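Sugar kinase (Agrobacterium tumefaciens, PDB 2RBC) probably phosphorylates a sugar or related alcohol with ATP, as a putative kinase of the ribokinase (pfkB) family whose substrate is not established. Local coordinates at residues A[35-40]-A[164-169]; A[83-88]-A[110-115]; A[117-122]-A[138-143]. All blocks are in the same frame, centred on the assembly; numbering follows the deposited sequence. Where two conformers were deposited one is given.

Interaction 1: residues A[35-40]-A[164-169]; sequences VGAAVL and DVRWPE
D164 meets the 35-40 segment with both its backbone and its carboxylate, an instance of one acidic side chain bonded to two loops. D164 N donates to V35 O over 3.0 Å, a nearly straight backbone bond just past the end of strand 160-163. Followed outward, the side chain turns back over G36. D164 CB lies 4.0 Å from V35 O, and with chi1 at 74° CG sits between the backbone N and the carbonyl carbon, bringing D164 CG to 3.6 Å from G36 CA. The oxygens have different partners. D164 OD1 rests 3.2 Å from G36 CA and accepts R166 N within its own segment, closing an Asx turn; that N-H comes from above the carboxylate plane, 48° out of it. On the syn lone pair of D164 OD2, A37 N makes a nearly straight bond of 2.8 Å, and the same oxygen accepts, weakly, from A69 N. The bent R166 chain adds an apolar touch, R166 CG lying 4.2 Å from A37 CB. The contact is buried where strands 31-35 and 160-163, parallel neighbours in the large mixed sheet, end. From there one chain leads through W167, the N-cap residue, into helix 168-180 and the other into strand 39-45 of the smaller sheet, while M68 of helix 68-78 packs on D164 and R166.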
loop_
_atom_site.group_PDB
_atom_site.type_symbol
_atom_site.label_atom_id
_atom_site.label_comp_id
_atom_site.label_asym_id
_atom_site.label_seq_id
_atom_site.Cartn_x
_atom_site.Cartn_y
_atom_site.Cartn_z
ATOM N N VAL A 35 7.330 -20.534 -11.416
ATOM C CA VAL A 35 6.370 -19.844 -12.267
ATOM C C VAL A 35 5.148 -19.410 -11.467
ATOM O O VAL A 35 4.546 -20.230 -10.760
ATOM C CB VAL A 35 5.868 -20.756 -13.382
ATOM C CG1 VAL A 35 4.880 -20.016 -14.289
ATOM C CG2 VAL A 35 7.072 -21.355 -14.176
ATOM N N GLY A 36 4.813 -18.125 -11.573
ATOM C CA GLY A 36 3.579 -17.584 -11.009
ATOM C C GLY A 36 3.586 -16.167 -10.477
ATOM O O GLY A 36 4.047 -15.249 -11.116
ATOM N N ALA A 37 3.090 -16.012 -9.259
ATOM C CA ALA A 37 2.881 -14.704 -8.643
ATOM C C ALA A 37 4.121 -13.887 -8.295
ATOM O O ALA A 37 5.097 -14.409 -7.772
ATOM C CB ALA A 37 2.003 -14.871 -7.411
ATOM N N ALA A 38 4.011 -12.584 -8.564
ATOM C CA ALA A 38 5.018 -11.549 -8.306
ATOM C C ALA A 38 4.236 -10.302 -7.915
ATOM O O ALA A 38 3.601 -9.651 -8.784
ATOM C CB ALA A 38 5.871 -11.293 -9.539
ATOM N N VAL A 39 4.248 -9.979 -6.625
ATOM C CA VAL A 39 3.289 -9.013 -6.014
ATOM C C VAL A 39 4.092 -8.104 -5.080
ATOM O O VAL A 39 4.931 -8.616 -4.295
ATOM C CB VAL A 39 2.195 -9.728 -5.126
ATOM C CG1 VAL A 39 1.166 -8.738 -4.554
ATOM C CG2 VAL A 39 1.474 -10.833 -5.890
ATOM N N LEU A 40 3.843 -6.788 -5.153
ATOM C CA LEU A 40 4.418 -5.849 -4.160
ATOM C C LEU A 40 3.535 -5.782 -2.925
ATOM O O LEU A 40 2.475 -5.163 -2.937
ATOM C CB LEU A 40 4.647 -4.454 -4.736
ATOM C CG LEU A 40 5.450 -3.480 -3.850
ATOM C CD1 LEU A 40 6.882 -3.979 -3.693
ATOM C CD2 LEU A 40 5.435 -2.130 -4.505
ATOM N N ASP A 164 2.934 -22.284 -9.365
ATOM C CA ASP A 164 1.761 -21.967 -8.522
ATOM C C ASP A 164 0.464 -21.900 -9.341
ATOM O O ASP A 164 0.478 -22.168 -10.532
ATOM C CB ASP A 164 2.029 -20.716 -7.648
ATOM C CG ASP A 164 2.005 -19.414 -8.396
ATOM O OD1 ASP A 164 1.400 -19.354 -9.485
ATOM O OD2 ASP A 164 2.613 -18.408 -7.892
ATOM N N VAL A 165 -0.653 -21.588 -8.682
ATOM C CA VAL A 165 -1.964 -21.611 -9.320
ATOM C C VAL A 165 -2.327 -20.270 -9.985
ATOM O O VAL A 165 -3.388 -20.143 -10.550
ATOM C CB VAL A 165 -3.090 -21.997 -8.321
ATOM C CG1 VAL A 165 -2.916 -23.451 -7.860
ATOM C CG2 VAL A 165 -3.195 -20.985 -7.136
ATOM N N ARG A 166 -1.417 -19.306 -9.978
ATOM C CA ARG A 166 -1.748 -17.949 -10.404
ATOM C C ARG A 166 -1.797 -17.718 -11.920
ATOM O O ARG A 166 -2.557 -16.895 -12.384
ATOM C CB ARG A 166 -0.791 -16.933 -9.770
ATOM C CG ARG A 166 -1.055 -15.465 -10.215
ATOM C CD ARG A 166 -2.461 -14.962 -9.824
ATOM N NE ARG A 166 -2.467 -14.797 -8.383
ATOM C CZ ARG A 166 -2.910 -15.677 -7.478
ATOM N NH1 ARG A 166 -3.533 -16.816 -7.806
ATOM N NH2 ARG A 166 -2.776 -15.383 -6.188
ATOM N N TRP A 167 -0.975 -18.422 -12.676
ATOM C CA TRP A 167 -0.913 -18.279 -14.119
ATOM C C TRP A 167 -1.111 -19.687 -14.737
ATOM O O TRP A 167 -0.184 -20.280 -15.283
ATOM C CB TRP A 167 0.466 -17.738 -14.515
ATOM C CG TRP A 167 0.520 -17.177 -15.881
ATOM C CD1 TRP A 167 -0.418 -17.296 -16.853
ATOM C CD2 TRP A 167 1.606 -16.445 -16.461
ATOM N NE1 TRP A 167 -0.004 -16.658 -17.985
ATOM C CE2 TRP A 167 1.223 -16.098 -17.763
ATOM C CE3 TRP A 167 2.842 -15.993 -15.980
ATOM C CZ2 TRP A 167 2.042 -15.351 -18.611
ATOM C CZ3 TRP A 167 3.643 -15.260 -16.819
ATOM C CH2 TRP A 167 3.239 -14.939 -18.120
ATOM N N PRO A 168 -2.341 -20.210 -14.676
ATOM C CA PRO A 168 -2.597 -21.625 -14.988
ATOM C C PRO A 168 -2.247 -22.079 -16.381
ATOM O O PRO A 168 -1.773 -23.210 -16.559
ATOM C CB PRO A 168 -4.113 -21.761 -14.803
ATOM C CG PRO A 168 -4.536 -20.626 -14.078
ATOM C CD PRO A 168 -3.566 -19.521 -14.276
ATOM N N GLU A 169 -2.457 -21.243 -17.384
ATOM C CA GLU A 169 -2.155 -21.694 -18.738
ATOM C C GLU A 169 -0.644 -21.807 -18.985
ATOM O O GLU A 169 -0.195 -22.711 -19.697
ATOM C CB GLU A 169 -2.841 -20.810 -19.768
ATOM C CG GLU A 169 -4.370 -20.807 -19.664
ATOM C CD GLU A 169 -5.011 -22.193 -19.765
ATOM O OE1 GLU A 169 -5.952 -22.448 -18.983
ATOM O OE2 GLU A 169 -4.584 -23.029 -20.610
#

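Interaction 2: residues A[83-88]-A[110-115]; sequences ASLWGA and SGMTVA. With EDO (1,2-ethanediol), chain J.
The margin of the large sheet in this ribokinase-family fold is where strand 113-115 pairs in parallel with strand 82-90, and the contact illustrates parallel pairing taken up again after the loop 110-112. A single direct backbone bond joins the segments: T113 N donates to G87 O over 2.7 Å, almost straight. Next to it A88 and T113 form the bridge, with A88 CA directing a C-H at T113 O and both side chains on one face of the sheet. Before this point no direct backbone bond joins the segments, and water links them. One water donates to L85 O and accepts G111 N, lying in the plane of the W86 ring at its edge. A second donates to G87 O and G111 O and accepts from T113 OG1, so that three polar atoms are joined through one molecule. T113 OG1 also lies next to O2 of a 1,2-ethanediol, probably a crystallisation additive, though the modelled separation is doubtfully short.

The selenomethionine M112 packs against the 85-87 backbone. In one of its two modelled conformers the chain bends at chi2 (-79°) and chi3 (-68°), which places M112 CG 3.5 Å from L85 O and M112 SE 3.9 Å from L85 CG.

The W86 CB is directed away from the 110-115 segment, yet W86 CD1 reaches to 3.6 Å from G111 O; R148 makes a cation-pi contact with the ring and a hydrogen bond to that same oxygen. On its other edge strand 82-90 pairs with strand 31-35, and helix 68-78 packs against L85 through A69 and S70.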
loop_
_atom_site.group_PDB
_atom_site.type_symbol
_atom_site.label_atom_id
_atom_site.label_comp_id
_atom_site.label_asym_id
_atom_site.label_seq_id
_atom_site.Cartn_x
_atom_site.Cartn_y
_atom_site.Cartn_z
ATOM N N ALA A 83 17.814 -19.779 -8.877
ATOM C CA ALA A 83 16.390 -19.616 -9.091
ATOM C C ALA A 83 16.116 -18.677 -10.232
ATOM O O ALA A 83 16.689 -17.584 -10.291
ATOM C CB ALA A 83 15.728 -19.045 -7.809
ATOM N N SER A 84 15.201 -19.087 -11.098
ATOM C CA SER A 84 14.628 -18.218 -12.137
ATOM C C SER A 84 13.129 -18.132 -11.920
ATOM O O SER A 84 12.525 -19.063 -11.413
ATOM C CB SER A 84 14.889 -18.781 -13.513
ATOM O OG SER A 84 16.253 -18.704 -13.824
ATOM N N LEU A 85 12.541 -17.002 -12.296
ATOM C CA LEU A 85 11.145 -16.781 -12.140
ATOM C C LEU A 85 10.510 -16.287 -13.445
ATOM O O LEU A 85 11.015 -15.378 -14.076
ATOM C CB LEU A 85 10.935 -15.785 -11.012
ATOM C CG LEU A 85 9.514 -15.369 -10.645
ATOM C CD1 LEU A 85 8.705 -16.464 -10.029
ATOM C CD2 LEU A 85 9.540 -14.112 -9.749
ATOM N N TRP A 86 9.406 -16.926 -13.831
ATOM C CA TRP A 86 8.569 -16.467 -14.937
ATOM C C TRP A 86 7.310 -16.036 -14.252
ATOM O O TRP A 86 6.772 -16.743 -13.435
ATOM C CB TRP A 86 8.249 -17.574 -15.939
ATOM C CG TRP A 86 9.425 -18.048 -16.724
ATOM C CD1 TRP A 86 10.707 -17.543 -16.702
ATOM C CD2 TRP A 86 9.432 -19.107 -17.682
ATOM N NE1 TRP A 86 11.513 -18.247 -17.581
ATOM C CE2 TRP A 86 10.754 -19.213 -18.189
ATOM C CE3 TRP A 86 8.452 -19.985 -18.163
ATOM C CZ2 TRP A 86 11.109 -20.146 -19.163
ATOM C CZ3 TRP A 86 8.829 -20.937 -19.130
ATOM C CH2 TRP A 86 10.137 -21.004 -19.606
ATOM N N GLY A 87 6.875 -14.841 -14.568
ATOM C CA GLY A 87 5.785 -14.194 -13.858
ATOM C C GLY A 87 5.564 -12.956 -14.679
ATOM O O GLY A 87 6.322 -12.709 -15.624
ATOM N N ALA A 88 4.532 -12.196 -14.354
ATOM C CA ALA A 88 4.168 -11.010 -15.114
ATOM C C ALA A 88 4.067 -9.807 -14.198
ATOM O O ALA A 88 3.569 -9.908 -13.075
ATOM C CB ALA A 88 2.812 -11.211 -15.887
ATOM N N SER A 110 15.199 -12.430 -15.602
ATOM C CA SER A 110 15.395 -12.137 -16.999
ATOM C C SER A 110 14.298 -12.685 -17.927
ATOM O O SER A 110 14.146 -12.183 -19.026
ATOM C CB SER A 110 16.770 -12.621 -17.452
ATOM O OG SER A 110 16.835 -14.014 -17.481
ATOM N N GLY A 111 13.572 -13.701 -17.506
ATOM C CA GLY A 111 12.432 -14.220 -18.249
ATOM C C GLY A 111 11.065 -13.766 -17.778
ATOM O O GLY A 111 10.059 -14.338 -18.165
HETATM N N MSE A 112 11.018 -12.740 -16.941
HETATM C CA MSE A 112 9.728 -12.199 -16.501
HETATM C C MSE A 112 9.035 -11.472 -17.631
HETATM O O MSE A 112 9.690 -10.897 -18.468
HETATM C CB MSE A 112 9.937 -11.234 -15.344
HETATM C CG MSE A 112 10.293 -11.930 -14.093
HETATM SE SE MSE A 112 8.684 -12.654 -13.294
HETATM C CE MSE A 112 7.685 -11.074 -12.742
ATOM N N THR A 113 7.708 -11.486 -17.624
ATOM C CA THR A 113 6.887 -10.864 -18.659
ATOM C C THR A 113 6.431 -9.484 -18.181
ATOM O O THR A 113 6.052 -9.317 -17.024
ATOM C CB THR A 113 5.619 -11.727 -18.959
ATOM O OG1 THR A 113 6.040 -13.021 -19.411
ATOM C CG2 THR A 113 4.696 -11.062 -20.007
ATOM N N VAL A 114 6.560 -8.494 -19.058
ATOM C CA VAL A 114 6.028 -7.152 -18.804
ATOM C C VAL A 114 4.820 -7.096 -19.699
ATOM O O VAL A 114 4.945 -7.128 -20.917
ATOM C CB VAL A 114 7.034 -6.053 -19.140
ATOM C CG1 VAL A 114 6.382 -4.652 -19.088
ATOM C CG2 VAL A 114 8.219 -6.149 -18.219
ATOM N N ALA A 115 3.641 -7.131 -19.092
ATOM C CA ALA A 115 2.396 -7.201 -19.845
ATOM C C ALA A 115 1.980 -5.764 -20.167
ATOM O O ALA A 115 1.546 -5.034 -19.297
ATOM C CB ALA A 115 1.336 -7.935 -19.050
HETATM C C1 EDO J . 9.420 -12.749 -21.370
HETATM O O1 EDO J . 10.571 -13.234 -22.075
HETATM C C2 EDO J . 8.168 -13.299 -22.025
HETATM O O2 EDO J . 7.012 -12.519 -21.688
HETATM O O HOH W 1 13.525 -15.340 -15.150
HETATM O O HOH W 2 7.432 -14.776 -17.704
#

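Interaction 3: residues A[117-122]-A[138-143]; sequences GARSAL and FYDHRL. With SO4 (sulfate ion), chain F.
D140 and R119 meet through a backbone N-H and a carboxylate: R119 N donates to D140 OD2 over 2.8 Å, reaching the oxygen on its anti side, 21° out of the carboxylate plane. OD2 is gripped three times, because R142 NE comes in on the syn lone pair and R142 NH2 from above the plane. In this side-on salt bridge R142 NH2 stands 2.8 Å from D140 OD2, and the acceptor lies almost in the guanidinium plane. R142 NE is shared, with a further weak bond to D140 OD1. OD1 also accepts R142 N, which makes an Asx turn, and L143 N donates to D140 O as the 3-10 segment starts. So many donors would probably stabilise the charged carboxylate. G117 O lies over the centre of one R142 guanidinium face, 3.2 Å from R142 CZ, and its angle to NH2 is too poor for a hydrogen bond; the guanidinium edge faces a sulfate, probably from the crystallisation liquor, held by three weak bonds from NH1 and NH2.

In fold terms, the segments belong to the antiparallel pair of strands 121-127 and 133-138 in the four-stranded sheet, with L122 and F138 a hydrogen-bonded pair. F138 N donates to L122 O at 2.8 Å, whereas the return bond from L122 N to F138 O is weak. Beyond the pair a water donates to R119 O and accepts from D140 N.

With its CG anti to the backbone N (chi1 172°), F138 brings CZ over one face of the R119 guanidinium, F138 CZ lying 3.5 Å from R119 CZ and the planes inclined by 36°. R119 NH2 donates to V61 O of the second subunit, and V61 there also packs on F138. S120, whose CB is directed away from the 138-143 segment, has OG bonded to D92 OD1 and G90 N. L143 packs with its CD2 3.7 Å from A118 CB.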
loop_
_atom_site.group_PDB
_atom_site.type_symbol
_atom_site.label_atom_id
_atom_site.label_comp_id
_atom_site.label_asym_id
_atom_site.label_seq_id
_atom_site.Cartn_x
_atom_site.Cartn_y
_atom_site.Cartn_z
ATOM N N GLY A 117 0.025 -2.490 -20.784
ATOM C CA GLY A 117 -1.324 -2.135 -20.332
ATOM C C GLY A 117 -1.914 -2.847 -19.116
ATOM O O GLY A 117 -3.029 -2.513 -18.688
ATOM N N ALA A 118 -1.213 -3.835 -18.560
ATOM C CA ALA A 118 -1.644 -4.439 -17.303
ATOM C C ALA A 118 -1.055 -3.633 -16.142
ATOM O O ALA A 118 -0.020 -2.960 -16.277
ATOM C CB ALA A 118 -1.219 -5.946 -17.217
ATOM N N ARG A 119 -1.731 -3.701 -15.006
ATOM C CA ARG A 119 -1.248 -3.111 -13.794
ATOM C C ARG A 119 -0.657 -4.205 -12.947
ATOM O O ARG A 119 -1.236 -5.285 -12.821
ATOM C CB ARG A 119 -2.373 -2.401 -13.046
ATOM C CG ARG A 119 -2.846 -1.156 -13.805
ATOM C CD ARG A 119 -4.084 -0.539 -13.160
ATOM N NE ARG A 119 -3.786 -0.044 -11.826
ATOM C CZ ARG A 119 -4.688 0.269 -10.890
ATOM N NH1 ARG A 119 -6.000 0.155 -11.113
ATOM N NH2 ARG A 119 -4.254 0.696 -9.709
ATOM N N SER A 120 0.498 -3.920 -12.365
ATOM C CA SER A 120 1.184 -4.885 -11.515
ATOM C C SER A 120 0.418 -5.142 -10.218
ATOM O O SER A 120 -0.225 -4.243 -9.673
ATOM C CB SER A 120 2.570 -4.386 -11.144
ATOM O OG SER A 120 3.378 -4.219 -12.273
ATOM N N ALA A 121 0.542 -6.371 -9.707
ATOM C CA ALA A 121 -0.131 -6.787 -8.497
ATOM C C ALA A 121 0.541 -6.158 -7.292
ATOM O O ALA A 121 1.767 -6.056 -7.213
ATOM C CB ALA A 121 -0.123 -8.330 -8.359
ATOM N N LEU A 122 -0.285 -5.763 -6.340
ATOM C CA LEU A 122 0.197 -5.269 -5.052
ATOM C C LEU A 122 -0.836 -5.643 -4.009
ATOM O O LEU A 122 -2.028 -5.794 -4.351
ATOM C CB LEU A 122 0.429 -3.737 -5.121
ATOM C CG LEU A 122 -0.775 -2.824 -5.361
ATOM C CD1 LEU A 122 -1.523 -2.449 -4.046
ATOM C CD2 LEU A 122 -0.314 -1.569 -6.105
ATOM N N PHE A 138 -4.737 -6.341 -4.659
ATOM C CA PHE A 138 -5.058 -5.851 -5.972
ATOM C C PHE A 138 -4.455 -6.784 -7.001
ATOM O O PHE A 138 -3.274 -7.065 -6.959
ATOM C CB PHE A 138 -4.498 -4.437 -6.202
ATOM C CG PHE A 138 -4.651 -3.974 -7.614
ATOM C CD1 PHE A 138 -5.908 -3.701 -8.114
ATOM C CD2 PHE A 138 -3.559 -3.876 -8.457
ATOM C CE1 PHE A 138 -6.076 -3.304 -9.432
ATOM C CE2 PHE A 138 -3.727 -3.482 -9.770
ATOM C CZ PHE A 138 -4.989 -3.203 -10.254
ATOM N N TYR A 139 -5.271 -7.246 -7.938
ATOM C CA TYR A 139 -4.820 -8.130 -9.002
ATOM C C TYR A 139 -5.538 -7.767 -10.309
ATOM O O TYR A 139 -6.755 -7.732 -10.351
ATOM C CB TYR A 139 -5.073 -9.604 -8.643
ATOM C CG TYR A 139 -4.799 -10.526 -9.801
ATOM C CD1 TYR A 139 -3.519 -10.664 -10.315
ATOM C CD2 TYR A 139 -5.821 -11.216 -10.425
ATOM C CE1 TYR A 139 -3.260 -11.466 -11.406
ATOM C CE2 TYR A 139 -5.562 -12.048 -11.522
ATOM C CZ TYR A 139 -4.279 -12.172 -11.992
ATOM O OH TYR A 139 -4.053 -12.981 -13.075
ATOM N N ASP A 140 -4.783 -7.494 -11.360
ATOM C CA ASP A 140 -5.310 -7.257 -12.696
ATOM C C ASP A 140 -5.152 -8.522 -13.557
ATOM O O ASP A 140 -4.042 -8.872 -13.930
ATOM C CB ASP A 140 -4.510 -6.103 -13.300
ATOM C CG ASP A 140 -4.965 -5.704 -14.678
ATOM O OD1 ASP A 140 -5.903 -6.330 -15.245
ATOM O OD2 ASP A 140 -4.357 -4.728 -15.190
ATOM N N HIS A 141 -6.258 -9.186 -13.902
ATOM C CA HIS A 141 -6.203 -10.407 -14.745
ATOM C C HIS A 141 -5.439 -10.209 -16.067
ATOM O O HIS A 141 -4.935 -11.150 -16.642
ATOM C CB HIS A 141 -7.612 -10.893 -15.060
ATOM C CG HIS A 141 -8.353 -9.976 -15.992
ATOM N ND1 HIS A 141 -9.211 -8.989 -15.543
ATOM C CD2 HIS A 141 -8.323 -9.860 -17.344
ATOM C CE1 HIS A 141 -9.694 -8.322 -16.580
ATOM N NE2 HIS A 141 -9.161 -8.824 -17.684
ATOM N N ARG A 142 -5.372 -8.984 -16.556
ATOM C CA ARG A 142 -4.658 -8.702 -17.803
ATOM C C ARG A 142 -3.183 -9.050 -17.730
ATOM O O ARG A 142 -2.526 -9.188 -18.756
ATOM C CB ARG A 142 -4.776 -7.248 -18.175
ATOM C CG ARG A 142 -6.199 -6.807 -18.531
ATOM C CD ARG A 142 -6.263 -5.312 -18.830
ATOM N NE ARG A 142 -5.837 -4.507 -17.696
ATOM C CZ ARG A 142 -6.009 -3.192 -17.588
ATOM N NH1 ARG A 142 -6.614 -2.496 -18.563
ATOM N NH2 ARG A 142 -5.572 -2.560 -16.495
ATOM N N LEU A 143 -2.652 -9.188 -16.520
ATOM C CA LEU A 143 -1.286 -9.647 -16.345
ATOM C C LEU A 143 -1.009 -10.969 -17.105
ATOM O O LEU A 143 0.068 -11.161 -17.665
ATOM C CB LEU A 143 -0.983 -9.804 -14.849
ATOM C CG LEU A 143 -0.705 -8.505 -14.080
ATOM C CD1 LEU A 143 -0.663 -8.796 -12.592
ATOM C CD2 LEU A 143 0.585 -7.884 -14.572
HETATM S S SO4 F . -6.709 0.985 -16.139
HETATM O O1 SO4 F . -7.149 0.114 -15.046
HETATM O O2 SO4 F . -7.439 0.677 -17.369
HETATM O O3 SO4 F . -6.956 2.377 -15.776
HETATM O O4 SO4 F . -5.278 0.803 -16.368
HETATM O O HOH W 3 -2.517 -6.433 -10.727
#

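Interaction 1 lies deepest, its centre about 10 Å from that of the chain, against about 16 and 20 Å for interactions 2 and 3, both nested within the loop it closes. Interactions 1 and 3 are mainly buried, interaction 2 partly. Interactions 1 and 2 meet in the large sheet, where G36 N probably bonds to W86 O and the W167 ring packs on G87 and T113. Interactions 1 and 3 share the small sheet, L40 N probably bonding to A121 O. A88 and A115 pack on L143 O between interactions 2 and 3. Both 1 and 3 use an aspartate carboxylate bonded to backbone; 3 adds arginines, sulfate and the second subunit, whereas 2 relies on water bridges.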